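Local atomic coordinates of cleavage stimulation factor 77 (Encephalitozoon cuniculi, PDB entry 2UY1), a protein that probably binds mRNA and is expected to take part in pre-mRNA 3'-end cleavage and polyadenylation. Residues F327-Y330 with Y331-S335; C441-D444 with S445-L449; T383-M386 with W387-I391. All coordinates share one frame; numbering follows the deposited sequence.

How the interactions relate
The three contacts are local turns of three different helices in an all-helical chain. Along the sequence, interaction 1 comes first, closing helix 319-333; interaction 3 follows at the start of helix 384-397, and interaction 2 comes last, where helix 434-446 ends. Interactions 1 and 2 lie about 19 Å apart between centres yet touch: F327 CD2 packs on F448 CZ at 3.9 Å, so a late part of the chain, leaving helix 434-446, packs back on an earlier helix of the array. Interaction 3 stands about 25 Å from interaction 1 and about 27 Å from interaction 2, centre to centre, touching neither. Interactions 1 and 3 share the suppressor-of-forked family region, and helix 354-367 packs against both.

Interaction 1: F327-Y330 with Y331-S335; sequences FIEY and YATGS
Two tyrosines adjacent in sequence, Y330 and Y331, form a T-shaped pair at the end of helix 319-333. The edge of Y330 points at the face of Y331, with planes at 82° and CD2 of Y330 standing 3.4 Å above the middle of the Y331 ring. Different first torsions bring the rings together: CG of Y330 lies trans to its own backbone N (chi1 -178°), whereas CG of Y331 lies beside its N. Both hydroxyls bond to the backbone of the other protein chain in the assembly, so the pair forms part of that interface. On its far edge, Y330 meets the carbonyl of S335, whose O lies in the ring plane 3.2 Å from CD1 of Y330; this buried oxygen has no polar partner in the model.

A second group of bonds centres on T333. Its N and its OG1 approach E329 O from opposite faces of the carbonyl plane, and the OG1 bond is the shorter at 2.6 Å. OG1 of T333 also accepts from S335 N at 3.2 Å and from a water 2.6 Å away from it, and that water in turn donates to E329 OE1. Chi1 of 74° sets the hydroxyl between the N and carbonyl carbon of T333, where it can serve the preceding turn and the chain ahead together. E329 keeps a salt bridge to R306 as well, which ties the network to helix 302-311.

The last helical bond runs from G334 N to Y330 O at 2.7 Å, and G334 then turns away with positive phi, a conformation suited to glycine. This glycine just past the last helical residue, with an ST turn at T333, ends helix 319-333 and leads into the short connection to helix 337-349, within a TPR-like helical-repeat array.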
ATOM      1  N   PHE B 327      -7.996  12.589 -17.999  1.00 17.78           N
ATOM      2  CA  PHE B 327      -7.246  11.412 -18.406  1.00 17.75           C
ATOM      3  C   PHE B 327      -7.587  11.007 -19.846  1.00 16.26           C
ATOM      4  O   PHE B 327      -6.757  10.576 -20.563  1.00 14.25           O
ATOM      5  CB  PHE B 327      -7.560  10.217 -17.538  1.00 17.58           C
ATOM      6  CG  PHE B 327      -6.983  10.236 -16.128  1.00 17.77           C
ATOM      7  CD1 PHE B 327      -5.949  11.085 -15.732  1.00 18.88           C
ATOM      8  CD2 PHE B 327      -7.440   9.260 -15.219  1.00 19.36           C
ATOM      9  CE1 PHE B 327      -5.415  11.014 -14.440  1.00 16.89           C
ATOM     10  CE2 PHE B 327      -6.910   9.188 -13.900  1.00 19.34           C
ATOM     11  CZ  PHE B 327      -5.927  10.088 -13.504  1.00 17.13           C
ATOM     12  N   ILE B 328      -8.843  10.995 -20.240  1.00 17.57           N
ATOM     13  CA  ILE B 328      -9.083  10.753 -21.672  1.00 18.11           C
ATOM     14  C   ILE B 328      -8.345  11.791 -22.560  1.00 16.20           C
ATOM     15  O   ILE B 328      -7.886  11.436 -23.623  1.00 17.06           O
ATOM     16  CB  ILE B 328     -10.548  10.895 -22.040  1.00 17.63           C
ATOM     17  CG1 ILE B 328     -11.437   9.861 -21.317  1.00 17.91           C
ATOM     18  CG2 ILE B 328     -10.680  10.897 -23.559  1.00 18.29           C
ATOM     19  CD1 ILE B 328     -11.022   8.431 -21.473  1.00 13.72           C
ATOM     20  N   GLU B 329      -8.296  13.044 -22.139  1.00 15.36           N
ATOM     21  CA  GLU B 329      -7.838  14.072 -23.025  1.00 18.96           C
ATOM     22  C   GLU B 329      -6.364  13.889 -23.113  1.00 19.42           C
ATOM     23  O   GLU B 329      -5.825  13.940 -24.181  1.00 20.70           O
ATOM     24  CB  GLU B 329      -8.191  15.494 -22.578  1.00 18.12           C
ATOM     25  CG  GLU B 329      -9.639  15.865 -22.807  1.00 22.74           C
ATOM     26  CD  GLU B 329      -9.982  16.241 -24.285  1.00 26.35           C
ATOM     27  OE1 GLU B 329      -9.102  16.365 -25.169  1.00 25.47           O
ATOM     28  OE2 GLU B 329     -11.185  16.447 -24.540  1.00 30.82           O
ATOM     29  N   TYR B 330      -5.710  13.617 -21.985  1.00 22.09           N
ATOM     30  CA  TYR B 330      -4.253  13.332 -22.038  1.00 22.24           C
ATOM     31  C   TYR B 330      -3.875  12.112 -22.932  1.00 22.71           C
ATOM     32  O   TYR B 330      -3.090  12.253 -23.849  1.00 22.12           O
ATOM     33  CB  TYR B 330      -3.624  13.191 -20.637  1.00 22.47           C
ATOM     34  CG  TYR B 330      -2.149  12.961 -20.753  1.00 24.24           C
ATOM     35  CD1 TYR B 330      -1.332  13.954 -21.310  1.00 22.36           C
ATOM     36  CD2 TYR B 330      -1.574  11.730 -20.411  1.00 25.13           C
ATOM     37  CE1 TYR B 330       0.058  13.756 -21.488  1.00 27.33           C
ATOM     38  CE2 TYR B 330      -0.161  11.521 -20.580  1.00 26.23           C
ATOM     39  CZ  TYR B 330       0.613  12.547 -21.134  1.00 26.11           C
ATOM     40  OH  TYR B 330       1.987  12.406 -21.291  1.00 32.57           O
ATOM     41  N   TYR B 331      -4.433  10.929 -22.640  1.00 22.66           N
ATOM     42  CA  TYR B 331      -4.058   9.687 -23.358  1.00 23.56           C
ATOM     43  C   TYR B 331      -4.557   9.622 -24.809  1.00 22.25           C
ATOM     44  O   TYR B 331      -3.998   8.917 -25.598  1.00 22.75           O
ATOM     45  CB  TYR B 331      -4.481   8.447 -22.531  1.00 24.64           C
ATOM     46  CG  TYR B 331      -3.657   8.432 -21.289  1.00 25.19           C
ATOM     47  CD1 TYR B 331      -2.336   8.048 -21.345  1.00 24.69           C
ATOM     48  CD2 TYR B 331      -4.159   8.912 -20.080  1.00 25.83           C
ATOM     49  CE1 TYR B 331      -1.528   8.125 -20.226  1.00 24.33           C
ATOM     50  CE2 TYR B 331      -3.353   8.992 -18.943  1.00 27.89           C
ATOM     51  CZ  TYR B 331      -2.037   8.581 -19.032  1.00 25.77           C
ATOM     52  OH  TYR B 331      -1.178   8.658 -17.933  1.00 27.09           O
ATOM     53  N   ALA B 332      -5.582  10.398 -25.143  1.00 22.03           N
ATOM     54  CA  ALA B 332      -6.146  10.367 -26.497  1.00 22.56           C
ATOM     55  C   ALA B 332      -5.385  11.364 -27.389  1.00 22.23           C
ATOM     56  O   ALA B 332      -5.039  11.056 -28.507  1.00 22.56           O
ATOM     57  CB  ALA B 332      -7.652  10.666 -26.475  1.00 19.74           C
ATOM     58  N   THR B 333      -5.052  12.521 -26.837  1.00 23.69           N
ATOM     59  CA  THR B 333      -4.489  13.619 -27.623  1.00 24.66           C
ATOM     60  C   THR B 333      -3.013  13.905 -27.301  1.00 24.46           C
ATOM     61  O   THR B 333      -2.285  14.370 -28.161  1.00 25.21           O
ATOM     62  CB  THR B 333      -5.334  14.881 -27.440  1.00 24.34           C
ATOM     63  OG1 THR B 333      -5.070  15.418 -26.142  1.00 25.82           O
ATOM     64  CG2 THR B 333      -6.797  14.542 -27.575  1.00 22.93           C
ATOM     65  N   GLY B 334      -2.546  13.592 -26.093  1.00 23.72           N
ATOM     66  CA  GLY B 334      -1.203  14.054 -25.661  1.00 23.57           C
ATOM     67  C   GLY B 334      -1.046  15.512 -25.210  1.00 22.80           C
ATOM     68  O   GLY B 334       0.064  15.957 -24.822  1.00 23.58           O
ATOM     69  N   SER B 335      -2.122  16.266 -25.231  1.00 22.02           N
ATOM     70  CA  SER B 335      -2.107  17.620 -24.630  1.00 21.56           C
ATOM     71  C   SER B 335      -1.820  17.540 -23.117  1.00 23.50           C
ATOM     72  O   SER B 335      -2.419  16.707 -22.413  1.00 21.45           O
ATOM     73  CB  SER B 335      -3.468  18.292 -24.802  1.00 21.62           C
ATOM     74  OG  SER B 335      -3.414  19.712 -24.584  1.00 20.10           O
TER
HETATM   75  O   HOH W   1      -6.633  17.433 -25.483  1.00 31.92           O

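Interaction 2: C441-D444 with S445-L449; sequences CFLD and SFNFL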
ATOM      1  N   CYS B 441     -13.491  -8.524 -15.891  1.00 20.67           N
ATOM      2  CA  CYS B 441     -12.913  -7.619 -16.885  1.00 19.84           C
ATOM      3  C   CYS B 441     -13.840  -6.488 -17.274  1.00 19.69           C
ATOM      4  O   CYS B 441     -13.411  -5.363 -17.358  1.00 20.46           O
ATOM      5  CB  CYS B 441     -12.410  -8.369 -18.124  1.00 20.11           C
ATOM      6  SG  CYS B 441     -10.855  -9.312 -17.883  1.00 22.70           S
ATOM      7  N   PHE B 442     -15.126  -6.779 -17.514  1.00 19.72           N
ATOM      8  CA  PHE B 442     -16.058  -5.749 -17.872  1.00 17.82           C
ATOM      9  C   PHE B 442     -16.329  -4.919 -16.632  1.00 18.44           C
ATOM     10  O   PHE B 442     -16.239  -3.705 -16.709  1.00 17.74           O
ATOM     11  CB  PHE B 442     -17.358  -6.358 -18.442  1.00 18.61           C
ATOM     12  CG  PHE B 442     -17.305  -6.653 -19.909  1.00 19.13           C
ATOM     13  CD1 PHE B 442     -17.923  -5.825 -20.809  1.00 19.80           C
ATOM     14  CD2 PHE B 442     -16.659  -7.801 -20.388  1.00 21.70           C
ATOM     15  CE1 PHE B 442     -17.878  -6.076 -22.179  1.00 19.84           C
ATOM     16  CE2 PHE B 442     -16.597  -8.054 -21.735  1.00 21.06           C
ATOM     17  CZ  PHE B 442     -17.228  -7.176 -22.640  1.00 20.41           C
ATOM     18  N   LEU B 443     -16.664  -5.562 -15.488  1.00 17.86           N
ATOM     19  CA  LEU B 443     -16.891  -4.817 -14.276  1.00 19.07           C
ATOM     20  C   LEU B 443     -15.777  -3.842 -13.910  1.00 18.91           C
ATOM     21  O   LEU B 443     -16.058  -2.729 -13.497  1.00 17.68           O
ATOM     22  CB  LEU B 443     -17.091  -5.750 -13.068  1.00 18.42           C
ATOM     23  CG  LEU B 443     -17.363  -5.123 -11.706  1.00 20.47           C
ATOM     24  CD1 LEU B 443     -18.677  -4.287 -11.756  1.00 21.34           C
ATOM     25  CD2 LEU B 443     -17.528  -6.281 -10.663  1.00 21.30           C
ATOM     26  N   ASP B 444     -14.527  -4.286 -13.972  1.00 18.90           N
ATOM     27  CA  ASP B 444     -13.449  -3.389 -13.550  1.00 20.42           C
ATOM     28  C   ASP B 444     -13.368  -2.197 -14.463  1.00 19.90           C
ATOM     29  O   ASP B 444     -12.941  -1.126 -14.068  1.00 20.62           O
ATOM     30  CB  ASP B 444     -12.117  -4.110 -13.551  1.00 18.91           C
ATOM     31  CG  ASP B 444     -12.025  -5.138 -12.474  1.00 24.31           C
ATOM     32  OD1 ASP B 444     -12.814  -5.128 -11.475  1.00 29.73           O
ATOM     33  OD2 ASP B 444     -11.175  -5.998 -12.653  1.00 25.67           O
ATOM     34  N   SER B 445     -13.729  -2.412 -15.720  1.00 20.84           N
ATOM     35  CA  SER B 445     -13.641  -1.378 -16.747  1.00 19.85           C
ATOM     36  C   SER B 445     -14.752  -0.335 -16.575  1.00 19.96           C
ATOM     37  O   SER B 445     -14.513   0.841 -16.851  1.00 19.72           O
ATOM     38  CB  SER B 445     -13.783  -2.019 -18.115  1.00 20.67           C
ATOM     39  OG  SER B 445     -12.613  -2.749 -18.482  1.00 23.98           O
ATOM     40  N   PHE B 446     -15.959  -0.766 -16.204  1.00 19.18           N
ATOM     41  CA  PHE B 446     -17.074   0.175 -15.999  1.00 20.96           C
ATOM     42  C   PHE B 446     -16.777   0.978 -14.735  1.00 21.37           C
ATOM     43  O   PHE B 446     -17.137   2.162 -14.668  1.00 20.07           O
ATOM     44  CB  PHE B 446     -18.435  -0.501 -15.781  1.00 18.50           C
ATOM     45  CG  PHE B 446     -18.981  -1.247 -16.981  1.00 20.29           C
ATOM     46  CD1 PHE B 446     -19.050  -0.664 -18.233  1.00 19.18           C
ATOM     47  CD2 PHE B 446     -19.499  -2.526 -16.834  1.00 18.39           C
ATOM     48  CE1 PHE B 446     -19.558  -1.353 -19.356  1.00 20.92           C
ATOM     49  CE2 PHE B 446     -20.064  -3.203 -17.947  1.00 22.07           C
ATOM     50  CZ  PHE B 446     -20.069  -2.612 -19.203  1.00 19.05           C
ATOM     51  N   ASN B 447     -16.144   0.325 -13.740  1.00 22.20           N
ATOM     52  CA  ASN B 447     -15.765   1.014 -12.456  1.00 24.24           C
ATOM     53  C   ASN B 447     -14.599   1.997 -12.726  1.00 24.53           C
ATOM     54  O   ASN B 447     -13.832   1.737 -13.616  1.00 25.37           O
ATOM     55  CB  ASN B 447     -15.422  -0.019 -11.340  1.00 23.53           C
ATOM     56  CG  ASN B 447     -16.643  -0.781 -10.858  1.00 25.51           C
ATOM     57  OD1 ASN B 447     -17.762  -0.281 -10.958  1.00 25.64           O
ATOM     58  ND2 ASN B 447     -16.444  -2.019 -10.354  1.00 26.06           N
ATOM     59  N   PHE B 448     -14.506   3.146 -12.041  1.00 25.17           N
ATOM     60  CA  PHE B 448     -13.439   4.144 -12.326  1.00 25.06           C
ATOM     61  C   PHE B 448     -12.790   4.511 -11.003  1.00 24.83           C
ATOM     62  O   PHE B 448     -13.435   5.070 -10.103  1.00 25.67           O
ATOM     63  CB  PHE B 448     -13.952   5.412 -13.057  1.00 24.58           C
ATOM     64  CG  PHE B 448     -12.878   6.495 -13.277  1.00 25.64           C
ATOM     65  CD1 PHE B 448     -11.773   6.280 -14.143  1.00 27.69           C
ATOM     66  CD2 PHE B 448     -12.936   7.713 -12.594  1.00 21.69           C
ATOM     67  CE1 PHE B 448     -10.793   7.285 -14.359  1.00 25.72           C
ATOM     68  CE2 PHE B 448     -11.966   8.691 -12.791  1.00 23.15           C
ATOM     69  CZ  PHE B 448     -10.888   8.483 -13.679  1.00 23.97           C
ATOM     70  N   LEU B 449     -11.516   4.179 -10.864  1.00 26.21           N
ATOM     71  CA  LEU B 449     -10.848   4.389  -9.592  1.00 25.81           C
ATOM     72  C   LEU B 449     -11.663   3.717  -8.457  1.00 26.77           C
ATOM     73  O   LEU B 449     -11.950   2.537  -8.549  1.00 27.36           O
ATOM     74  CB  LEU B 449     -10.639   5.872  -9.363  1.00 25.06           C
ATOM     75  CG  LEU B 449      -9.782   6.504 -10.501  1.00 22.20           C
ATOM     76  CD1 LEU B 449      -9.496   7.909 -10.175  1.00 12.16           C
ATOM     77  CD2 LEU B 449      -8.469   5.737 -10.659  1.00 21.23           C
TER
HETATM   78  O   HOH W   2     -13.764  -3.219  -9.780  1.00 28.10           O
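N447 lies over the last turn above L443 at the C-terminal end of helix 434-446, being the first residue to leave helical geometry. Its CB sits 3.5 Å from L443 O, and CG comes still nearer to that oxygen, at 3.3 Å. The two ends of the amide have different partners. OD1 accepts from the backbone N of I453, further along the chain, while ND2 rests against the L443 methyl CD1 at 3.5 Å. The same ND2 donates to a water 3.0 Å away, which donates to D444 OD1 at 2.7 Å, so solvent links the side chains of D444 and N447. L443 O itself takes its bond from N447 N, as in a regular helix, and not from the amide.

F446 CZ lies at the edge of F442, 4.2 Å from its CD1. Each ring has edge-to-face partners elsewhere, F446 with F247 and F442 with both F217 and an aromatic ring of the other protein chain, packing the turn against helices 213-225 and 247-255. S445, which packs on an aromatic side chain of that other chain, turns OG back, anti to its carbonyl carbon (chi1 -73°), and donates to C441 O at 3.0 Å, nearly head-on to the carbonyl.

Interaction 3: T383-M386 with W387-I391; sequences TSRM and WDSMI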
ATOM      1  N   THR B 383      -1.993  15.344   1.223  1.00 18.93           N
ATOM      2  CA  THR B 383      -2.027  14.079   1.877  1.00 19.16           C
ATOM      3  C   THR B 383      -0.572  13.659   2.101  1.00 18.86           C
ATOM      4  O   THR B 383       0.296  14.256   1.506  1.00 18.05           O
ATOM      5  CB  THR B 383      -2.733  13.028   0.943  1.00 19.57           C
ATOM      6  OG1 THR B 383      -2.023  12.988  -0.306  1.00 16.13           O
ATOM      7  CG2 THR B 383      -4.226  13.387   0.708  1.00 17.26           C
ATOM      8  N   SER B 384      -0.332  12.650   2.953  1.00 19.26           N
ATOM      9  CA  SER B 384       1.032  12.125   3.174  1.00 19.58           C
ATOM     10  C   SER B 384       1.560  11.607   1.869  1.00 18.76           C
ATOM     11  O   SER B 384       2.734  11.709   1.659  1.00 18.34           O
ATOM     12  CB  SER B 384       1.145  10.917   4.117  1.00 17.81           C
ATOM     13  OG  SER B 384       0.538  11.134   5.352  1.00 23.71           O
ATOM     14  N   ARG B 385       0.708  11.003   1.037  1.00 17.44           N
ATOM     15  CA  ARG B 385       1.162  10.428  -0.210  1.00 16.36           C
ATOM     16  C   ARG B 385       1.660  11.527  -1.169  1.00 17.27           C
ATOM     17  O   ARG B 385       2.630  11.304  -1.816  1.00 17.87           O
ATOM     18  CB  ARG B 385       0.114   9.582  -0.892  1.00 19.47           C
ATOM     19  CG  ARG B 385       0.682   8.807  -2.074  1.00 21.17           C
ATOM     20  CD  ARG B 385      -0.404   8.447  -3.071  1.00 29.53           C
ATOM     21  NE  ARG B 385       0.008   7.308  -3.874  1.00 33.38           N
ATOM     22  CZ  ARG B 385      -0.798   6.588  -4.646  1.00 39.52           C
ATOM     23  NH1 ARG B 385      -2.100   6.887  -4.726  1.00 40.68           N
ATOM     24  NH2 ARG B 385      -0.292   5.560  -5.336  1.00 41.62           N
ATOM     25  N   MET B 386       1.025  12.700  -1.198  1.00 16.06           N
ATOM     26  CA  MET B 386       1.428  13.843  -2.021  1.00 16.64           C
ATOM     27  C   MET B 386       2.771  14.339  -1.485  1.00 15.22           C
ATOM     28  O   MET B 386       3.708  14.426  -2.231  1.00 14.39           O
ATOM     29  CB  MET B 386       0.380  14.980  -1.949  1.00 15.48           C
ATOM     30  CG  MET B 386      -0.881  14.732  -2.802  1.00 17.20           C
ATOM     31  SD  MET B 386      -2.215  15.901  -2.317  1.00 19.91           S
ATOM     32  CE  MET B 386      -1.562  17.368  -3.203  1.00 15.61           C
ATOM     33  N   TRP B 387       2.858  14.618  -0.183  1.00 15.38           N
ATOM     34  CA  TRP B 387       4.173  14.886   0.479  1.00 16.40           C
ATOM     35  C   TRP B 387       5.282  13.884   0.126  1.00 15.09           C
ATOM     36  O   TRP B 387       6.369  14.274  -0.361  1.00 16.59           O
ATOM     37  CB  TRP B 387       4.001  14.975   2.011  1.00 16.56           C
ATOM     38  CG  TRP B 387       3.551  16.336   2.553  1.00 16.36           C
ATOM     39  CD1 TRP B 387       2.379  16.615   3.219  1.00 15.29           C
ATOM     40  CD2 TRP B 387       4.269  17.560   2.467  1.00 16.96           C
ATOM     41  NE1 TRP B 387       2.345  17.947   3.567  1.00 18.61           N
ATOM     42  CE2 TRP B 387       3.497  18.547   3.107  1.00 19.06           C
ATOM     43  CE3 TRP B 387       5.536  17.918   1.943  1.00 17.85           C
ATOM     44  CZ2 TRP B 387       3.934  19.859   3.221  1.00 18.13           C
ATOM     45  CZ3 TRP B 387       5.928  19.218   2.033  1.00 17.59           C
ATOM     46  CH2 TRP B 387       5.119  20.180   2.634  1.00 16.90           C
ATOM     47  N   ASP B 388       5.052  12.609   0.359  1.00 14.46           N
ATOM     48  CA  ASP B 388       6.048  11.585   0.029  1.00 14.80           C
ATOM     49  C   ASP B 388       6.431  11.457  -1.460  1.00 14.67           C
ATOM     50  O   ASP B 388       7.624  11.192  -1.773  1.00 16.27           O
ATOM     51  CB  ASP B 388       5.630  10.232   0.499  1.00 13.35           C
ATOM     52  CG  ASP B 388       5.433  10.176   1.991  1.00 16.46           C
ATOM     53  OD1 ASP B 388       5.901  11.084   2.691  1.00 22.87           O
ATOM     54  OD2 ASP B 388       4.854   9.190   2.456  1.00 14.72           O
ATOM     55  N   SER B 389       5.485  11.645  -2.375  1.00 15.19           N
ATOM     56  CA  SER B 389       5.829  11.673  -3.839  1.00 14.65           C
ATOM     57  C   SER B 389       6.685  12.848  -4.203  1.00 14.63           C
ATOM     58  O   SER B 389       7.690  12.695  -4.942  1.00 14.93           O
ATOM     59  CB  SER B 389       4.552  11.646  -4.702  1.00 16.23           C
ATOM     60  OG  SER B 389       3.742  10.558  -4.257  1.00 14.44           O
ATOM     61  N   MET B 390       6.356  14.020  -3.667  1.00 13.43           N
ATOM     62  CA  MET B 390       7.153  15.223  -3.926  1.00 13.20           C
ATOM     63  C   MET B 390       8.552  15.134  -3.294  1.00 13.40           C
ATOM     64  O   MET B 390       9.532  15.539  -3.882  1.00 11.00           O
ATOM     65  CB  MET B 390       6.371  16.490  -3.462  1.00 13.98           C
ATOM     66  CG  MET B 390       6.998  17.836  -3.774  1.00 16.45           C
ATOM     67  SD  MET B 390       6.947  18.181  -5.579  1.00 21.07           S
ATOM     68  CE  MET B 390       8.454  17.490  -6.074  1.00 14.74           C
ATOM     69  N   ILE B 391       8.654  14.626  -2.072  1.00 12.79           N
ATOM     70  CA  ILE B 391       9.970  14.419  -1.410  1.00 12.10           C
ATOM     71  C   ILE B 391      10.819  13.423  -2.210  1.00 10.93           C
ATOM     72  O   ILE B 391      12.040  13.608  -2.360  1.00 10.49           O
ATOM     73  CB  ILE B 391       9.775  13.926   0.116  1.00 12.11           C
ATOM     74  CG1 ILE B 391       9.302  15.112   1.002  1.00 12.08           C
ATOM     75  CG2 ILE B 391      11.116  13.243   0.681  1.00 13.84           C
ATOM     76  CD1 ILE B 391       8.550  14.723   2.354  1.00 13.49           C
TER
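R385 O is gripped twice by S389, accepting from its backbone N at 2.9 Å and from its OG at 2.8 Å. The two donors come from opposite faces of the carbonyl plane. With chi1 at -51°, the hydroxyl of S389 folds beside its own N and reaches back one turn.

Just before R385, the start of helix 384-397 is closed by a capping box. T383, at the N-cap, accepts from M386 N through OG1 at 3.2 Å, while chi1 of -77° and an extended chi2 carry SD of M386 back to T383 N, from which it takes a weak bond. OG1 of T383 is also hydrogen-bonded to E358 OE1, joining the cap to helix 354-367. The carboxylate of D388 lies over S384 O, its CG 3.1 Å from that oxygen, although the bond S384 O accepts comes from D388 N at 2.8 Å. OD1 of D388 is drawn instead to K410 in a salt bridge, and W387 turns its indole away to pair edge-to-face with F377. The salt bridge to K410 should favour a charged carboxylate on D388, with perhaps a smaller contribution from the helix start, and would help offset its closeness to S384 O.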